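Long-range contacts in indole-3-acetic acid-amido synthetase GH3.15 (Arabidopsis thaliana, PDB 6E1Q), which uses ATP to join glutamine, and possibly cysteine, to the auxin precursor indole-3-butyric acid, and also acts on the herbicide 4-(2,4-dichlorophenoxy)butanoate: residues S123-L128 and M333-N338; D134-G139 and V212-A217; K295-I300 and G317-T322. One frame throughout, in Å; residues are numbered along the deposited sequence.

All three contacts lie around the acyl acid pocket. Contact 1 starts first and ends last along the chain. Contacts 2 and 3 follow one another inside the loop it closes. Strands 212-217, 297-298, 321-327 and 332-335 run side by side in that order and carry one segment or another of each contact. Contacts 2 and 3 have centres about 10 Å apart and touch, because strands 212-217 and 297-298 are neighbours. The centre of contact 1 is about 15 Å from that of contact 2 and 16 Å from that of contact 3. Contacts 2 and 3 touch the same (2,4-dichlorophenoxy)acetic acid, one of two bound. Contact 1 packs helix 112-132 against strand 332-335, after ATP-binding residues 325-330.

Contact 1: S123-L128 and M333-N338; sequences SLYAPL and MGVNFN
Val335 packs over one face of the Tyr125 ring. The contact packs helix 112-132 against strand 332-335, which pairs antiparallel with strand 321-327, and against the residues that follow it. A classic beta bulge, Met333 and Gly334 facing Tyr326, comes just before the touching residues. Val335 CB makes a CH-pi contact, 4.0 Å from the centroid of the Tyr125 ring, and its nearest ring atom is Tyr125 CE1 at 3.6 Å. Tyr125 CG is anti to the backbone N (chi1 173°), which directs the side chain toward the strand. Phe332, which binds substrate, lies about 4 Å from Val335, and Phe325, which also binds substrate, about 4 Å from Tyr125, side chain to side chain.

At Asn336 the backbone carbonyl takes over. It lies at the edge of the same ring, in its plane, and accepts a hydrogen bond from Tyr125 OH, with OH to Asn336 O at 2.7 Å. The hydroxyl comes in at 140° to the C=O bond, tilted 24° from the carbonyl plane. At Tyr125 a phenylalanine would keep the ring over Val335, but the buried Asn336 O would probably lose its hydroxyl partner.

Phe337 points its CB away from the helix, yet its ring swings back to Leu128. The Phe337 ring also stacks with Tyr416. The Leu128 and Phe337 side chains cross at about a right angle, with Leu128 CD1 3.5 Å from Phe337 CD1.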
# COMPACT_ATOMS: atom_id res chain seq x y z
N SER A 123 5.21 10.90 15.56
CA SER A 123 5.76 10.72 16.89
C SER A 123 4.69 10.93 17.94
O SER A 123 4.77 10.36 19.03
CB SER A 123 6.94 11.68 17.12
OG SER A 123 6.50 13.01 17.35
N LEU A 124 3.67 11.72 17.61
CA LEU A 124 2.51 11.83 18.48
C LEU A 124 1.78 10.50 18.61
O LEU A 124 1.26 10.18 19.68
CB LEU A 124 1.56 12.90 17.94
CG LEU A 124 0.39 13.27 18.83
CD1 LEU A 124 0.91 13.58 20.22
CD2 LEU A 124 -0.32 14.48 18.25
N TYR A 125 1.78 9.70 17.55
CA TYR A 125 0.98 8.49 17.51
C TYR A 125 1.72 7.27 18.04
O TYR A 125 1.07 6.33 18.53
CB TYR A 125 0.49 8.25 16.07
CG TYR A 125 -0.21 6.93 15.86
CD1 TYR A 125 -1.53 6.74 16.28
CD2 TYR A 125 0.44 5.86 15.26
CE1 TYR A 125 -2.18 5.52 16.09
CE2 TYR A 125 -0.19 4.64 15.08
CZ TYR A 125 -1.50 4.47 15.49
OH TYR A 125 -2.12 3.24 15.30
N ALA A 126 3.05 7.25 17.96
CA ALA A 126 3.80 6.08 18.42
C ALA A 126 3.52 5.67 19.87
O ALA A 126 3.42 4.45 20.12
CB ALA A 126 5.31 6.33 18.21
N PRO A 127 3.38 6.57 20.85
CA PRO A 127 3.04 6.09 22.20
C PRO A 127 1.76 5.26 22.26
O PRO A 127 1.66 4.36 23.10
CB PRO A 127 2.90 7.39 23.01
CG PRO A 127 3.75 8.37 22.28
CD PRO A 127 3.60 8.03 20.82
N LEU A 128 0.80 5.52 21.38
CA LEU A 128 -0.38 4.66 21.34
C LEU A 128 -0.00 3.26 20.90
O LEU A 128 -0.46 2.27 21.49
CB LEU A 128 -1.44 5.25 20.42
CG LEU A 128 -2.81 4.58 20.59
CD1 LEU A 128 -3.90 5.60 20.53
CD2 LEU A 128 -3.01 3.50 19.53
N MET A 333 -3.84 10.99 6.42
CA MET A 333 -5.26 11.19 6.69
C MET A 333 -5.77 10.56 7.97
O MET A 333 -6.55 11.20 8.68
CB MET A 333 -6.08 10.68 5.51
CG MET A 333 -6.10 11.69 4.38
SD MET A 333 -6.89 11.12 2.90
CE MET A 333 -5.60 10.09 2.19
N GLY A 334 -5.39 9.32 8.29
CA GLY A 334 -6.00 8.66 9.42
C GLY A 334 -5.06 7.68 10.08
O GLY A 334 -4.06 7.27 9.50
N VAL A 335 -5.41 7.30 11.31
CA VAL A 335 -4.67 6.27 12.02
C VAL A 335 -5.64 5.27 12.63
O VAL A 335 -6.83 5.55 12.83
CB VAL A 335 -3.74 6.83 13.12
CG1 VAL A 335 -2.54 7.51 12.49
CG2 VAL A 335 -4.50 7.77 14.05
N ASN A 336 -5.11 4.09 12.94
CA ASN A 336 -5.90 3.01 13.51
C ASN A 336 -5.79 3.11 15.03
O ASN A 336 -4.73 2.86 15.60
CB ASN A 336 -5.39 1.68 12.95
CG ASN A 336 -6.18 0.46 13.44
OD1 ASN A 336 -5.82 -0.68 13.06
ND2 ASN A 336 -7.17 0.64 14.28
N PHE A 337 -6.88 3.47 15.68
CA PHE A 337 -6.82 3.52 17.13
C PHE A 337 -6.93 2.16 17.80
O PHE A 337 -6.87 2.09 19.03
CB PHE A 337 -7.90 4.46 17.65
CG PHE A 337 -7.46 5.89 17.69
CD1 PHE A 337 -6.78 6.38 18.79
CD2 PHE A 337 -7.70 6.73 16.62
CE1 PHE A 337 -6.36 7.69 18.84
CE2 PHE A 337 -7.28 8.06 16.66
CZ PHE A 337 -6.60 8.53 17.77
N ASN A 338 -7.06 1.07 17.04
CA ASN A 338 -7.10 -0.28 17.59
C ASN A 338 -6.16 -1.17 16.79
O ASN A 338 -6.60 -2.06 16.05
CB ASN A 338 -8.52 -0.85 17.59
CG ASN A 338 -8.61 -2.19 18.29
OD1 ASN A 338 -7.68 -2.58 19.01
ND2 ASN A 338 -9.71 -2.90 18.10

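Contact 2: D134-G139 and V212-A217; sequences DGLSEG and VARLGA. With CFA ((2,4-dichlorophenoxy)acetic acid), chain C.
Gly135 O rests against Ala213 CB and accepts a hydrogen bond from the backbone N of Glu138, with Gly135 O to Glu138 N at 3.0 Å. This bond closes a type I beta turn over 135-138. The turn lies between helix 112-132 and strand 140-143, and sits on the start of strand 212-217. Ala213 CB is the centre of the packing. Leu136 O lies 3.6 Å from Ala213 CB, and Gly139 CA meets Ala213 CB at 3.5 Å. The fit at Gly139 needs a residue without a side chain, since a CB there would run into Ala213 CB.

Leu136 carries the turn over to Arg214. Its CG stands anti to the backbone N (chi1 -177°), and Leu136 CD1 packs on Arg214 CB at 3.5 Å. The same methyl also lies near Arg214 CD, so it lines the aliphatic part of the arginine. Leu129 of helix 112-132 touches both side chains.

Beyond this apolar stem the Arg214 chain is bent at chi3 (96°), which turns NE out of the extended line. The guanidinium lies beside the ligand. Ser141 OG of the adjoining strand is hydrogen-bonded to Arg214 NE, which would limit turning of the guanidinium. The ligand carboxylate lies over one face of the guanidinium, offset toward the rim, with CFA O1 2.8 Å from Arg214 NH2. The other carboxylate oxygen, CFA O2, lies 3.2 Å from Gly216 CA, and a side chain at Gly216 would run into this oxygen. Farther along, Ala217 O comes within 3.2 Å of CFA C3' of the chlorinated ring.

The positive guanidinium would be expected to stabilise the ligand's carboxylate electrostatically. This is consistent with a pocket that holds an acid for adenylation.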
# COMPACT_ATOMS: atom_id res chain seq x y z
N ASP A 134 2.93 -4.43 23.52
CA ASP A 134 3.97 -4.59 24.53
C ASP A 134 5.30 -4.94 23.89
O ASP A 134 5.38 -5.80 23.01
CB ASP A 134 3.59 -5.68 25.54
CG ASP A 134 2.48 -5.25 26.47
OD1 ASP A 134 2.18 -4.04 26.54
OD2 ASP A 134 1.92 -6.14 27.16
N GLY A 135 6.36 -4.27 24.34
CA GLY A 135 7.71 -4.56 23.90
C GLY A 135 8.13 -3.85 22.63
O GLY A 135 9.30 -3.94 22.25
N LEU A 136 7.21 -3.15 21.97
CA LEU A 136 7.54 -2.48 20.72
C LEU A 136 8.58 -1.39 20.93
O LEU A 136 9.42 -1.16 20.05
CB LEU A 136 6.26 -1.90 20.11
CG LEU A 136 6.45 -1.24 18.75
CD1 LEU A 136 7.11 -2.23 17.80
CD2 LEU A 136 5.10 -0.80 18.22
N SER A 137 8.55 -0.74 22.09
CA SER A 137 9.52 0.30 22.40
C SER A 137 10.91 -0.25 22.70
O SER A 137 11.87 0.51 22.71
CB SER A 137 9.02 1.11 23.60
OG SER A 137 8.91 0.28 24.75
N GLU A 138 11.02 -1.56 22.93
CA GLU A 138 12.24 -2.22 23.39
C GLU A 138 13.23 -2.55 22.28
O GLU A 138 14.30 -3.09 22.57
CB GLU A 138 11.89 -3.52 24.13
CG GLU A 138 11.25 -3.39 25.51
CD GLU A 138 11.44 -2.03 26.15
OE1 GLU A 138 10.44 -1.27 26.23
OE2 GLU A 138 12.57 -1.72 26.59
N GLY A 139 12.90 -2.28 21.02
CA GLY A 139 13.77 -2.71 19.94
C GLY A 139 13.56 -1.91 18.68
O GLY A 139 12.80 -0.94 18.66
N VAL A 212 15.45 -6.47 17.04
CA VAL A 212 14.34 -6.11 16.15
C VAL A 212 13.03 -6.36 16.90
O VAL A 212 12.75 -7.48 17.33
CB VAL A 212 14.41 -6.92 14.84
CG1 VAL A 212 13.13 -6.73 13.99
CG2 VAL A 212 15.63 -6.52 14.06
N ALA A 213 12.24 -5.30 17.04
CA ALA A 213 10.95 -5.39 17.72
C ALA A 213 9.77 -5.33 16.76
O ALA A 213 8.64 -5.57 17.19
CB ALA A 213 10.81 -4.28 18.77
N ARG A 214 9.99 -5.06 15.48
CA ARG A 214 8.88 -4.94 14.56
C ARG A 214 9.42 -5.10 13.15
O ARG A 214 10.54 -4.67 12.86
CB ARG A 214 8.17 -3.59 14.72
CG ARG A 214 7.46 -3.03 13.49
CD ARG A 214 6.61 -1.80 13.87
NE ARG A 214 7.33 -0.55 13.63
CZ ARG A 214 6.80 0.66 13.70
NH1 ARG A 214 5.52 0.82 14.00
NH2 ARG A 214 7.56 1.72 13.47
N LEU A 215 8.62 -5.73 12.30
CA LEU A 215 8.90 -5.85 10.88
C LEU A 215 7.94 -4.94 10.13
O LEU A 215 6.75 -4.89 10.44
CB LEU A 215 8.72 -7.29 10.40
CG LEU A 215 9.45 -8.41 11.16
CD1 LEU A 215 9.04 -9.76 10.60
CD2 LEU A 215 10.98 -8.23 11.09
N GLY A 216 8.47 -4.22 9.14
CA GLY A 216 7.66 -3.31 8.36
C GLY A 216 8.00 -3.39 6.89
O GLY A 216 9.13 -3.70 6.50
N ALA A 217 7.00 -3.09 6.07
CA ALA A 217 7.15 -2.96 4.63
C ALA A 217 5.94 -2.20 4.12
O ALA A 217 4.93 -2.10 4.83
CB ALA A 217 7.26 -4.33 3.95
C1 CFA C . 7.08 0.58 10.25
C2 CFA C . 6.03 1.65 9.93
C1' CFA C . 5.92 1.30 7.57
C2' CFA C . 5.23 0.92 6.43
C3' CFA C . 5.87 0.94 5.21
C4' CFA C . 7.18 1.33 5.13
C5' CFA C . 7.88 1.71 6.25
CL3 CFA C . 3.52 0.40 6.46
C6' CFA C . 7.24 1.70 7.47
O1 CFA C . 8.11 0.88 10.90
O2 CFA C . 6.91 -0.59 9.83
O1' CFA C . 5.27 1.29 8.81
CL4 CFA C . 7.97 1.33 3.56

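Contact 3: K295-I300 and G317-T322; sequences KCIESI and GGLPLT. With CFA ((2,4-dichlorophenoxy)acetic acid), chain C.
The Thr322 hydroxyl donates a hydrogen bond to Glu298, with Thr322 OG1 to Glu298 OE1 at 2.8 Å. The hydroxyl meets the oxygen from above the carboxylate plane. The other oxygen, Glu298 OE2, is hydrogen-bonded to Ser324 N, so both oxygens are engaged by strand 321-327. A bend at chi2 (76°) turns the carboxylate back toward that strand. Glu298 CG, in turn, lies 3.3 Å from the ether oxygen O1' of the bound CFA.

Backbone bonds join the two strands in parallel. Ile297 N bonds to Pro320 O at 3.0 Å. Thr322 N bonds to Ile297 O at 2.8 Å. Ser299 N continues the ladder to Thr322 O at 3.1 Å. At Ser299 the chain turns a corner, and Ser299 CA comes near CFA CL3.

Away from Glu298 and Thr322, on the other face of the strands, Ile297 packs against two leucines. Its CD1 touches Leu319 CB at 3.8 Å, the two side chains crossing at about a right angle. Leu321 lies beside Ile297, pointing the same way, with Leu321 CD2 4.0 Å from Ile297 CD1. At the outer end the Pro320 ring rests on the Lys295 carbonyl.

The two segments belong to a beta-alpha-beta unit of strand 297-298, helix 309-316 and strand 321-327. Leu321 meets Leu312 and Glu313 of that helix. Ile297 also reaches Phe223 of helix 220-243, and strand 212-217 runs along the other edge of strand 297-298.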
# COMPACT_ATOMS: atom_id res chain seq x y z
N LYS A 295 7.40 -7.88 17.58
CA LYS A 295 6.11 -7.81 18.24
C LYS A 295 4.95 -7.60 17.28
O LYS A 295 3.80 -7.80 17.67
CB LYS A 295 6.12 -6.68 19.28
CG LYS A 295 7.18 -6.86 20.37
CD LYS A 295 6.99 -8.20 21.07
CE LYS A 295 8.07 -8.45 22.10
NZ LYS A 295 8.06 -9.88 22.53
N CYS A 296 5.21 -7.21 16.04
CA CYS A 296 4.13 -7.06 15.07
C CYS A 296 4.76 -6.92 13.69
O CYS A 296 5.96 -6.70 13.54
CB CYS A 296 3.25 -5.85 15.39
SG CYS A 296 4.08 -4.29 15.14
N ILE A 297 3.91 -7.08 12.68
CA ILE A 297 4.28 -6.96 11.29
C ILE A 297 3.39 -5.88 10.71
O ILE A 297 2.18 -6.07 10.59
CB ILE A 297 4.11 -8.27 10.52
CG1 ILE A 297 5.06 -9.32 11.08
CG2 ILE A 297 4.28 -8.01 9.01
CD1 ILE A 297 4.69 -10.72 10.67
N GLU A 298 3.99 -4.75 10.33
CA GLU A 298 3.28 -3.54 9.95
C GLU A 298 3.34 -3.39 8.43
O GLU A 298 4.43 -3.35 7.86
CB GLU A 298 3.89 -2.32 10.64
CG GLU A 298 3.35 -0.98 10.13
CD GLU A 298 1.94 -0.66 10.66
OE1 GLU A 298 1.64 -0.99 11.82
OE2 GLU A 298 1.13 -0.10 9.89
N SER A 299 2.17 -3.34 7.79
CA SER A 299 2.07 -3.08 6.35
C SER A 299 0.62 -2.84 5.99
O SER A 299 -0.29 -3.10 6.78
CB SER A 299 2.61 -4.26 5.53
OG SER A 299 1.71 -5.37 5.64
N ILE A 300 0.41 -2.38 4.76
CA ILE A 300 -0.95 -2.25 4.25
C ILE A 300 -1.52 -3.64 4.00
O ILE A 300 -0.93 -4.45 3.26
CB ILE A 300 -0.98 -1.37 2.99
CG1 ILE A 300 -0.57 0.05 3.37
CG2 ILE A 300 -2.36 -1.40 2.35
CD1 ILE A 300 -0.26 0.93 2.18
N GLY A 317 3.76 -16.83 12.13
CA GLY A 317 3.86 -17.50 13.42
C GLY A 317 3.12 -16.81 14.53
O GLY A 317 3.57 -16.84 15.69
N GLY A 318 2.01 -16.16 14.22
CA GLY A 318 1.21 -15.51 15.24
C GLY A 318 1.57 -14.07 15.54
O GLY A 318 0.87 -13.42 16.33
N LEU A 319 2.65 -13.54 14.97
CA LEU A 319 2.87 -12.10 15.09
C LEU A 319 1.66 -11.37 14.52
O LEU A 319 1.21 -11.70 13.41
CB LEU A 319 4.13 -11.65 14.36
CG LEU A 319 5.42 -12.23 14.92
CD1 LEU A 319 6.59 -11.78 14.07
CD2 LEU A 319 5.56 -11.77 16.35
N PRO A 320 1.07 -10.42 15.24
CA PRO A 320 -0.12 -9.75 14.71
C PRO A 320 0.25 -8.89 13.51
O PRO A 320 1.28 -8.21 13.49
CB PRO A 320 -0.62 -8.91 15.90
CG PRO A 320 0.55 -8.75 16.79
CD PRO A 320 1.41 -9.97 16.61
N LEU A 321 -0.57 -8.98 12.47
CA LEU A 321 -0.42 -8.10 11.32
C LEU A 321 -1.13 -6.80 11.65
O LEU A 321 -2.34 -6.79 11.92
CB LEU A 321 -1.01 -8.73 10.07
CG LEU A 321 -0.67 -10.20 9.81
CD1 LEU A 321 -1.31 -10.63 8.50
CD2 LEU A 321 0.84 -10.41 9.77
N THR A 322 -0.38 -5.70 11.64
CA THR A 322 -0.97 -4.41 11.96
C THR A 322 -0.95 -3.49 10.74
O THR A 322 -0.06 -3.58 9.89
CB THR A 322 -0.26 -3.73 13.14
OG1 THR A 322 1.13 -3.53 12.83
CG2 THR A 322 -0.36 -4.60 14.39
C1 CFA C . 7.08 0.58 10.25
C2 CFA C . 6.03 1.65 9.93
C1' CFA C . 5.92 1.30 7.57
C2' CFA C . 5.23 0.92 6.43
C3' CFA C . 5.87 0.94 5.21
C4' CFA C . 7.18 1.33 5.13
C5' CFA C . 7.88 1.71 6.25
CL3 CFA C . 3.52 0.40 6.46
C6' CFA C . 7.24 1.70 7.47
O1 CFA C . 8.11 0.88 10.90
O2 CFA C . 6.91 -0.59 9.83
O1' CFA C . 5.27 1.29 8.81
CL4 CFA C . 7.97 1.33 3.56